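Long-range contacts in amine Dehydrogenase (Pseudomonas putida, PDB 1JMX), which probably oxidises amines as part of a quinohemoprotein dehydrogenase that carries a quinone cofactor and heme c: residues Glu209-Thr215 and Leu232-Val238; Gly165-Tyr169 and Val180-Asn186; Ile270-Leu274 and Tyr297-Phe302. One frame throughout, in Å; residues are numbered along the deposited sequence.

Interaction 1 of 3, residues Glu209-Thr215 and Leu232-Val238; sequences EFSMLYT and LYGYLSV
The ring of Y214 lies flat over G234, with the G234 CA 3.7 Å from the ring centroid in a CH-pi contact. An ideal CB on G234 would fall 2.3 Å from Y214 CZ, a clash. The site is a beta hairpin made by the two innermost strands of one blade of a seven-bladed beta-propeller. Both segments are extended and antiparallel, with axes 4.5 Å apart at 162°. F210, M212 and Y214 form hydrogen-bonded pairs with V238, L236 and G234. S211, L213 and T215 form non-hydrogen-bonded pairs with S237, Y235 and Y233. In the central pair L236 N donates to M212 O at 3.0 Å and M212 N to L236 O at 3.3 Å. G234 N to Y214 O is 2.7 Å; F210 N to V238 O is 2.9 Å.

Side chains alternate between two faces. F210, M212, Y214, L236 and V238 share one, where F210, M212 and V238 also touch strand 161-164 of the preceding blade and Y214, chi1 p, bonds through its OH to E249. M212 CE packs on L236 CD2 at 3.9 Å. S211, L213, T215, Y233, Y235 and S237 share the other face, where S211 and L213 meet strand 257-262 of the next blade. T215 CG2 sits over the Y233 ring, 3.7 Å from its centroid, and L213 CD2 meets Y235 CD1 at 3.9 Å. E209, chi1 p, is salt-bridged to R207, and its OE1 accepts from the OH of Y235, chi1 t, at 2.8 Å.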
loop_
_atom_site.group_PDB
_atom_site.type_symbol
_atom_site.label_atom_id
_atom_site.label_comp_id
_atom_site.label_asym_id
_atom_site.label_seq_id
_atom_site.Cartn_x
_atom_site.Cartn_y
_atom_site.Cartn_z
ATOM N N GLU B 209 21.930 22.191 -18.601
ATOM C CA GLU B 209 22.368 20.817 -18.462
ATOM C C GLU B 209 21.209 19.944 -17.993
ATOM O O GLU B 209 20.210 20.446 -17.470
ATOM C CB GLU B 209 23.573 20.707 -17.513
ATOM C CG GLU B 209 23.320 21.159 -16.085
ATOM C CD GLU B 209 24.571 21.121 -15.191
ATOM O OE1 GLU B 209 24.403 21.208 -13.953
ATOM O OE2 GLU B 209 25.712 21.014 -15.701
ATOM N N PHE B 210 21.309 18.660 -18.323
ATOM C CA PHE B 210 20.331 17.647 -17.952
ATOM C C PHE B 210 20.925 17.023 -16.698
ATOM O O PHE B 210 21.900 16.278 -16.760
ATOM C CB PHE B 210 20.201 16.607 -19.075
ATOM C CG PHE B 210 19.198 15.505 -18.803
ATOM C CD1 PHE B 210 18.226 15.632 -17.811
ATOM C CD2 PHE B 210 19.230 14.331 -19.554
ATOM C CE1 PHE B 210 17.309 14.608 -17.572
ATOM C CE2 PHE B 210 18.312 13.293 -19.324
ATOM C CZ PHE B 210 17.354 13.435 -18.330
ATOM N N SER B 211 20.353 17.366 -15.554
ATOM C CA SER B 211 20.861 16.862 -14.292
ATOM C C SER B 211 19.834 16.070 -13.506
ATOM O O SER B 211 18.631 16.322 -13.596
ATOM C CB SER B 211 21.377 18.021 -13.440
ATOM O OG SER B 211 20.317 18.870 -13.044
ATOM N N MET B 212 20.329 15.098 -12.747
ATOM C CA MET B 212 19.492 14.252 -11.912
ATOM C C MET B 212 20.301 13.828 -10.702
ATOM O O MET B 212 21.523 13.749 -10.777
ATOM C CB MET B 212 19.063 12.990 -12.665
ATOM C CG MET B 212 18.229 13.231 -13.902
ATOM S SD MET B 212 17.494 11.723 -14.512
ATOM C CE MET B 212 18.928 10.857 -15.105
ATOM N N LEU B 213 19.628 13.615 -9.572
ATOM C CA LEU B 213 20.301 13.131 -8.372
ATOM C C LEU B 213 20.180 11.609 -8.404
ATOM O O LEU B 213 19.316 11.047 -9.093
ATOM C CB LEU B 213 19.630 13.638 -7.093
ATOM C CG LEU B 213 19.563 15.117 -6.714
ATOM C CD1 LEU B 213 18.920 15.214 -5.349
ATOM C CD2 LEU B 213 20.940 15.745 -6.700
ATOM N N TYR B 214 21.071 10.946 -7.685
ATOM C CA TYR B 214 21.051 9.501 -7.581
ATOM C C TYR B 214 21.647 9.121 -6.237
ATOM O O TYR B 214 22.228 9.965 -5.557
ATOM C CB TYR B 214 21.831 8.843 -8.734
ATOM C CG TYR B 214 23.322 9.106 -8.768
ATOM C CD1 TYR B 214 24.210 8.308 -8.044
ATOM C CD2 TYR B 214 23.852 10.132 -9.559
ATOM C CE1 TYR B 214 25.589 8.520 -8.109
ATOM C CE2 TYR B 214 25.235 10.356 -9.629
ATOM C CZ TYR B 214 26.089 9.543 -8.900
ATOM O OH TYR B 214 27.436 9.754 -8.965
ATOM N N THR B 215 21.415 7.883 -5.812
ATOM C CA THR B 215 21.983 7.391 -4.566
ATOM C C THR B 215 22.784 6.168 -4.958
ATOM O O THR B 215 22.500 5.536 -5.978
ATOM C CB THR B 215 20.914 6.989 -3.511
ATOM O OG1 THR B 215 20.100 5.925 -4.016
ATOM C CG2 THR B 215 20.038 8.173 -3.136
ATOM N N LEU B 232 25.324 7.042 -0.184
ATOM C CA LEU B 232 25.768 8.348 -0.659
ATOM C C LEU B 232 24.801 8.957 -1.678
ATOM O O LEU B 232 24.063 8.242 -2.359
ATOM C CB LEU B 232 27.136 8.211 -1.338
ATOM C CG LEU B 232 28.290 7.598 -0.551
ATOM C CD1 LEU B 232 29.338 7.072 -1.505
ATOM C CD2 LEU B 232 28.887 8.633 0.393
ATOM N N TYR B 233 24.796 10.283 -1.758
ATOM C CA TYR B 233 23.982 10.977 -2.743
ATOM C C TYR B 233 24.946 11.482 -3.801
ATOM O O TYR B 233 26.060 11.913 -3.496
ATOM C CB TYR B 233 23.217 12.152 -2.140
ATOM C CG TYR B 233 21.716 11.936 -2.121
ATOM C CD1 TYR B 233 21.045 11.720 -0.922
ATOM C CD2 TYR B 233 20.974 11.905 -3.305
ATOM C CE1 TYR B 233 19.685 11.474 -0.896
ATOM C CE2 TYR B 233 19.603 11.654 -3.286
ATOM C CZ TYR B 233 18.967 11.437 -2.076
ATOM O OH TYR B 233 17.625 11.154 -2.025
ATOM N N GLY B 234 24.533 11.371 -5.052
ATOM C CA GLY B 234 25.364 11.820 -6.140
ATOM C C GLY B 234 24.611 12.758 -7.055
ATOM O O GLY B 234 23.394 12.948 -6.942
ATOM N N TYR B 235 25.361 13.342 -7.974
ATOM C CA TYR B 235 24.835 14.272 -8.946
ATOM C C TYR B 235 25.399 13.848 -10.291
ATOM O O TYR B 235 26.598 13.601 -10.437
ATOM C CB TYR B 235 25.311 15.680 -8.617
ATOM C CG TYR B 235 24.759 16.759 -9.505
ATOM C CD1 TYR B 235 23.472 17.247 -9.311
ATOM C CD2 TYR B 235 25.551 17.364 -10.477
ATOM C CE1 TYR B 235 22.989 18.321 -10.046
ATOM C CE2 TYR B 235 25.074 18.441 -11.223
ATOM C CZ TYR B 235 23.796 18.917 -10.996
ATOM O OH TYR B 235 23.330 20.026 -11.669
ATOM N N LEU B 236 24.507 13.726 -11.258
ATOM C CA LEU B 236 24.862 13.344 -12.609
ATOM C C LEU B 236 24.471 14.534 -13.470
ATOM O O LEU B 236 23.568 15.284 -13.116
ATOM C CB LEU B 236 24.077 12.079 -12.974
ATOM C CG LEU B 236 23.591 11.675 -14.367
ATOM C CD1 LEU B 236 23.100 10.227 -14.279
ATOM C CD2 LEU B 236 22.469 12.583 -14.867
ATOM N N SER B 237 25.179 14.748 -14.569
ATOM C CA SER B 237 24.843 15.856 -15.444
ATOM C C SER B 237 25.334 15.659 -16.873
ATOM O O SER B 237 26.364 15.030 -17.114
ATOM C CB SER B 237 25.365 17.183 -14.882
ATOM O OG SER B 237 26.777 17.257 -14.946
ATOM N N VAL B 238 24.536 16.149 -17.817
ATOM C CA VAL B 238 24.872 16.083 -19.228
ATOM C C VAL B 238 24.822 17.516 -19.725
ATOM O O VAL B 238 23.778 18.157 -19.674
ATOM C CB VAL B 238 23.860 15.234 -20.036
ATOM C CG1 VAL B 238 24.326 15.112 -21.484
ATOM C CG2 VAL B 238 23.694 13.853 -19.411
#

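Interaction 2 of 3, residues Gly165-Tyr169 and Val180-Asn186; sequences GPDIY and VALPLRN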
loop_
_atom_site.group_PDB
_atom_site.type_symbol
_atom_site.label_atom_id
_atom_site.label_comp_id
_atom_site.label_asym_id
_atom_site.label_seq_id
_atom_site.Cartn_x
_atom_site.Cartn_y
_atom_site.Cartn_z
ATOM N N GLY B 165 17.273 6.024 -19.177
ATOM C CA GLY B 165 16.661 4.706 -19.105
ATOM C C GLY B 165 17.530 3.900 -18.164
ATOM O O GLY B 165 18.090 4.480 -17.240
ATOM N N PRO B 166 17.639 2.570 -18.325
ATOM C CA PRO B 166 18.494 1.779 -17.424
ATOM C C PRO B 166 19.878 2.434 -17.410
ATOM O O PRO B 166 20.549 2.466 -16.387
ATOM C CB PRO B 166 18.517 0.412 -18.100
ATOM C CG PRO B 166 17.118 0.318 -18.658
ATOM C CD PRO B 166 16.909 1.698 -19.264
ATOM N N ASP B 167 20.263 2.966 -18.570
ATOM C CA ASP B 167 21.503 3.709 -18.767
ATOM C C ASP B 167 21.076 4.990 -19.492
ATOM O O ASP B 167 19.955 5.082 -19.992
ATOM C CB ASP B 167 22.481 2.945 -19.667
ATOM C CG ASP B 167 23.094 1.726 -18.990
ATOM O OD1 ASP B 167 23.421 1.776 -17.781
ATOM O OD2 ASP B 167 23.276 0.711 -19.689
ATOM N N ILE B 168 21.932 6.004 -19.485
ATOM C CA ILE B 168 21.621 7.233 -20.200
ATOM C C ILE B 168 22.133 6.984 -21.619
ATOM O O ILE B 168 23.268 6.533 -21.805
ATOM C CB ILE B 168 22.331 8.470 -19.597
ATOM C CG1 ILE B 168 22.007 8.590 -18.108
ATOM C CG2 ILE B 168 21.906 9.747 -20.332
ATOM C CD1 ILE B 168 20.550 8.684 -17.803
ATOM N N TYR B 169 21.271 7.220 -22.603
ATOM C CA TYR B 169 21.607 7.018 -24.000
ATOM C C TYR B 169 21.696 8.324 -24.766
ATOM O O TYR B 169 21.127 9.331 -24.373
ATOM C CB TYR B 169 20.556 6.146 -24.678
ATOM C CG TYR B 169 20.203 4.904 -23.919
ATOM C CD1 TYR B 169 18.959 4.776 -23.312
ATOM C CD2 TYR B 169 21.102 3.844 -23.822
ATOM C CE1 TYR B 169 18.614 3.630 -22.633
ATOM C CE2 TYR B 169 20.766 2.687 -23.139
ATOM C CZ TYR B 169 19.521 2.589 -22.550
ATOM O OH TYR B 169 19.165 1.443 -21.889
ATOM N N VAL B 180 25.269 4.136 -25.345
ATOM C CA VAL B 180 25.224 4.508 -23.934
ATOM C C VAL B 180 26.111 5.728 -23.713
ATOM O O VAL B 180 27.311 5.687 -23.968
ATOM C CB VAL B 180 25.700 3.360 -23.010
ATOM C CG1 VAL B 180 25.722 3.825 -21.556
ATOM C CG2 VAL B 180 24.790 2.154 -23.163
ATOM N N ALA B 181 25.500 6.826 -23.292
ATOM C CA ALA B 181 26.232 8.053 -23.028
ATOM C C ALA B 181 26.791 8.055 -21.605
ATOM O O ALA B 181 27.866 8.610 -21.339
ATOM C CB ALA B 181 25.325 9.261 -23.240
ATOM N N LEU B 182 26.073 7.393 -20.703
ATOM C CA LEU B 182 26.474 7.345 -19.312
ATOM C C LEU B 182 25.852 6.108 -18.676
ATOM O O LEU B 182 24.637 6.030 -18.509
ATOM C CB LEU B 182 26.000 8.634 -18.622
ATOM C CG LEU B 182 26.510 9.155 -17.269
ATOM C CD1 LEU B 182 26.078 10.603 -17.121
ATOM C CD2 LEU B 182 25.981 8.333 -16.103
ATOM N N PRO B 183 26.678 5.101 -18.359
ATOM C CA PRO B 183 26.192 3.864 -17.741
ATOM C C PRO B 183 25.760 4.040 -16.290
ATOM O O PRO B 183 26.469 4.644 -15.488
ATOM C CB PRO B 183 27.395 2.928 -17.862
ATOM C CG PRO B 183 28.550 3.853 -17.765
ATOM C CD PRO B 183 28.121 5.005 -18.647
ATOM N N LEU B 184 24.538 3.607 -15.999
ATOM C CA LEU B 184 23.987 3.665 -14.650
ATOM C C LEU B 184 23.845 2.226 -14.185
ATOM O O LEU B 184 24.672 1.734 -13.413
ATOM C CB LEU B 184 22.627 4.371 -14.636
ATOM C CG LEU B 184 22.618 5.871 -14.926
ATOM C CD1 LEU B 184 21.195 6.363 -15.001
ATOM C CD2 LEU B 184 23.388 6.613 -13.839
ATOM N N ARG B 185 22.858 1.521 -14.729
ATOM C CA ARG B 185 22.657 0.135 -14.354
ATOM C C ARG B 185 23.880 -0.704 -14.702
ATOM O O ARG B 185 24.283 -1.582 -13.938
ATOM C CB ARG B 185 21.421 -0.463 -15.022
ATOM C CG ARG B 185 21.056 -1.802 -14.389
ATOM C CD ARG B 185 19.857 -2.448 -15.011
ATOM N NE ARG B 185 18.642 -1.667 -14.838
ATOM C CZ ARG B 185 17.455 -2.064 -15.281
ATOM N NH1 ARG B 185 17.342 -3.225 -15.906
ATOM N NH2 ARG B 185 16.390 -1.291 -15.140
ATOM N N ASN B 186 24.475 -0.433 -15.858
ATOM C CA ASN B 186 25.658 -1.174 -16.274
ATOM C C ASN B 186 26.962 -0.449 -15.950
ATOM O O ASN B 186 27.982 -0.646 -16.611
ATOM C CB ASN B 186 25.559 -1.551 -17.747
ATOM C CG ASN B 186 24.378 -2.448 -18.020
ATOM O OD1 ASN B 186 24.420 -3.651 -17.746
ATOM N ND2 ASN B 186 23.288 -1.861 -18.498
#
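The two segments pair as antiparallel strands only briefly, at the outer edge of a propeller blade, where strand 168-171 forms a hairpin with the outermost strand 178-182. I168 and L182 make a hydrogen-bonded pair: I168 N to L182 O is 2.9 Å and L182 N to I168 O is 3.1 Å. A181 N also donates to I168 O, at 2.7 Å. A181 and L182 thus both face I168, a classic beta bulge, and the chain turns a corner at A181. Beyond L182 the second segment leaves the strand, but R185 N still reaches P166 O at 3.0 Å.

The D167 carboxylate fixes this loop. OD1 accepts from L184 N at 2.8 Å and from N186 N at 3.1 Å, while OD2 accepts from N186 ND2 at 2.8 Å. I168 turns its side chain to L182 and L184, with I168 CD1 and L184 CD1 3.7 Å apart. L182 and L184 continue this apolar patch onto L236 of the next blade. P166 CB lies over one face of the R185 guanidinium, 3.9 Å from R185 NE. That guanidinium bonds to Q149 and forms a salt bridge with D143 of a neighbouring subunit.

The buried carboxylate of D167 is met by backbone NH groups of L184 and N186 and by the side-chain amide of N186. Beyond L182 these bonds, with R185 N to P166 O, hold the two segments together, while R185 carries the contact to the subunit interface.

Interaction 3 of 3, residues Ile270-Leu274 and Tyr297-Phe302; sequences IYGVL and YYCVAF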
loop_
_atom_site.group_PDB
_atom_site.type_symbol
_atom_site.label_atom_id
_atom_site.label_comp_id
_atom_site.label_asym_id
_atom_site.label_seq_id
_atom_site.Cartn_x
_atom_site.Cartn_y
_atom_site.Cartn_z
ATOM N N ILE B 270 25.295 22.819 -4.228
ATOM C CA ILE B 270 24.141 22.093 -4.731
ATOM C C ILE B 270 23.059 22.096 -3.641
ATOM O O ILE B 270 23.348 21.897 -2.455
ATOM C CB ILE B 270 24.502 20.645 -5.152
ATOM C CG1 ILE B 270 23.304 19.995 -5.859
ATOM C CG2 ILE B 270 24.947 19.830 -3.942
ATOM C CD1 ILE B 270 23.591 18.651 -6.435
ATOM N N TYR B 271 21.831 22.399 -4.053
ATOM C CA TYR B 271 20.691 22.460 -3.149
ATOM C C TYR B 271 19.691 21.342 -3.425
ATOM O O TYR B 271 19.153 21.262 -4.523
ATOM C CB TYR B 271 19.973 23.797 -3.309
ATOM C CG TYR B 271 20.800 25.019 -3.000
ATOM C CD1 TYR B 271 20.408 25.906 -2.000
ATOM C CD2 TYR B 271 21.948 25.318 -3.730
ATOM C CE1 TYR B 271 21.134 27.065 -1.736
ATOM C CE2 TYR B 271 22.682 26.472 -3.475
ATOM C CZ TYR B 271 22.269 27.343 -2.478
ATOM O OH TYR B 271 22.979 28.498 -2.225
ATOM N N GLY B 272 19.436 20.502 -2.425
ATOM C CA GLY B 272 18.478 19.415 -2.566
ATOM C C GLY B 272 17.258 19.681 -1.702
ATOM O O GLY B 272 17.355 20.428 -0.733
ATOM N N VAL B 273 16.122 19.056 -2.014
ATOM C CA VAL B 273 14.901 19.290 -1.240
ATOM C C VAL B 273 13.898 18.130 -1.181
ATOM O O VAL B 273 13.842 17.295 -2.078
ATOM C CB VAL B 273 14.148 20.566 -1.769
ATOM C CG1 VAL B 273 13.515 20.291 -3.125
ATOM C CG2 VAL B 273 13.091 21.042 -0.769
ATOM N N LEU B 274 13.150 18.091 -0.080
ATOM C CA LEU B 274 12.074 17.134 0.179
ATOM C C LEU B 274 11.420 17.603 1.476
ATOM O O LEU B 274 10.513 18.425 1.437
ATOM C CB LEU B 274 12.563 15.682 0.274
ATOM C CG LEU B 274 11.534 14.550 0.051
ATOM C CD1 LEU B 274 10.814 14.164 1.315
ATOM C CD2 LEU B 274 10.532 14.940 -1.018
ATOM N N TYR B 297 8.240 19.684 -0.006
ATOM C CA TYR B 297 8.313 20.317 -1.317
ATOM C C TYR B 297 9.087 19.328 -2.187
ATOM O O TYR B 297 9.972 18.629 -1.694
ATOM C CB TYR B 297 9.042 21.662 -1.255
ATOM C CG TYR B 297 8.229 22.799 -0.669
ATOM C CD1 TYR B 297 8.363 23.156 0.671
ATOM C CD2 TYR B 297 7.339 23.530 -1.460
ATOM C CE1 TYR B 297 7.633 24.209 1.214
ATOM C CE2 TYR B 297 6.607 24.588 -0.929
ATOM C CZ TYR B 297 6.756 24.918 0.412
ATOM O OH TYR B 297 6.005 25.935 0.964
ATOM N N TYR B 298 8.730 19.230 -3.462
ATOM C CA TYR B 298 9.392 18.289 -4.366
ATOM C C TYR B 298 10.510 18.855 -5.226
ATOM O O TYR B 298 11.594 18.282 -5.323
ATOM C CB TYR B 298 8.396 17.725 -5.378
ATOM C CG TYR B 298 7.346 16.766 -4.889
ATOM C CD1 TYR B 298 7.547 15.960 -3.766
ATOM C CD2 TYR B 298 6.165 16.605 -5.614
ATOM C CE1 TYR B 298 6.588 15.005 -3.388
ATOM C CE2 TYR B 298 5.219 15.672 -5.252
ATOM C CZ TYR B 298 5.426 14.872 -4.147
ATOM O OH TYR B 298 4.470 13.938 -3.829
ATOM N N CYS B 299 10.202 19.971 -5.874
ATOM C CA CYS B 299 11.087 20.564 -6.855
ATOM C C CYS B 299 11.704 21.943 -6.636
ATOM O O CYS B 299 11.000 22.924 -6.407
ATOM C CB CYS B 299 10.319 20.554 -8.178
ATOM S SG CYS B 299 11.289 20.753 -9.641
ATOM N N VAL B 300 13.027 22.014 -6.777
ATOM C CA VAL B 300 13.744 23.278 -6.649
ATOM C C VAL B 300 13.790 23.966 -8.011
ATOM O O VAL B 300 13.698 23.314 -9.053
ATOM C CB VAL B 300 15.222 23.117 -6.150
ATOM C CG1 VAL B 300 15.265 22.756 -4.680
ATOM C CG2 VAL B 300 15.977 22.093 -6.977
ATOM N N ALA B 301 13.898 25.289 -7.984
ATOM C CA ALA B 301 14.007 26.104 -9.189
ATOM C C ALA B 301 14.806 27.356 -8.830
ATOM O O ALA B 301 14.552 27.988 -7.818
ATOM C CB ALA B 301 12.624 26.480 -9.727
ATOM N N PHE B 302 15.834 27.640 -9.617
ATOM C CA PHE B 302 16.680 28.816 -9.429
ATOM C C PHE B 302 16.353 29.841 -10.515
ATOM O O PHE B 302 16.072 29.468 -11.658
ATOM C CB PHE B 302 18.155 28.436 -9.607
ATOM C CG PHE B 302 18.877 28.117 -8.331
ATOM C CD1 PHE B 302 19.333 26.826 -8.080
ATOM C CD2 PHE B 302 19.162 29.121 -7.407
ATOM C CE1 PHE B 302 20.066 26.541 -6.939
ATOM C CE2 PHE B 302 19.893 28.844 -6.263
ATOM C CZ PHE B 302 20.349 27.550 -6.031
#
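This contact belongs to the interface between two neighbouring blades of the beta-propeller. Strand 269-274 is the second strand of its blade. Strand 299-302 is the innermost strand of the blade that follows. Their short axes approach to 6.9 Å at 145°, and side chains fill the space between them.

The backbones meet at one end. Y297 N donates to L274 O at 3.0 Å, and L274 CA makes a CA-H...O contact with Y297 O at 3.2 Å. Y297 lies just before the strand.

Y271 and V273 both point toward the other segment, while the intervening G272 has no side chain. V273 meets V300 tightly, CG1 to CG1 3.4 Å, and V273 CG1 also touches Y298 O at 3.5 Å. V273 CG2 packs on Y297 CB at 4.1 Å. L274 points away at its CB, yet its CD2 reaches the edge of the Y298 ring, 4.2 Å from Y298 CD1. L261, on strand 257-262, also packs on V300 and F302. T259 on the same strand accepts from V300 N and bonds to Y298 O through its hydroxyl, so the inner strand of the first blade joins the interface.

The tyrosine hydroxyls have polar partners outside the two segments. Y271 OH bonds to P323 O and Q269, Y297 OH to D317, and Y298 OH to an acidic side chain of a neighbouring subunit.

At the far end the edge of F302 meets the face of Y271 in a T-shaped pair. The planes stand at 88°, the centroids are 5.1 Å apart, and Y271 CD2 lies 3.6 Å from F302 CZ.

The contacts follow the chain around the propeller in the order interaction 2, interaction 1, interaction 3. Interaction 2 lies in the blade whose strands fall within residues 153-182, and interaction 1 in the next, within residues 209-250. Interaction 3 joins the two blades after that. The centre of interaction 1 is 13 Å from each of the others. It touches both: L236 CD1 meets L184 CD2 at 3.7 Å, and Y235 CD1 meets I270 CD1 at 3.2 Å. Interactions 2 and 3 do not touch; their centres are 24 Å apart and their nearest atoms about 14 Å. The hairpin of interaction 1 thus packs against the blade on each side, though I270 itself points away from 297-302.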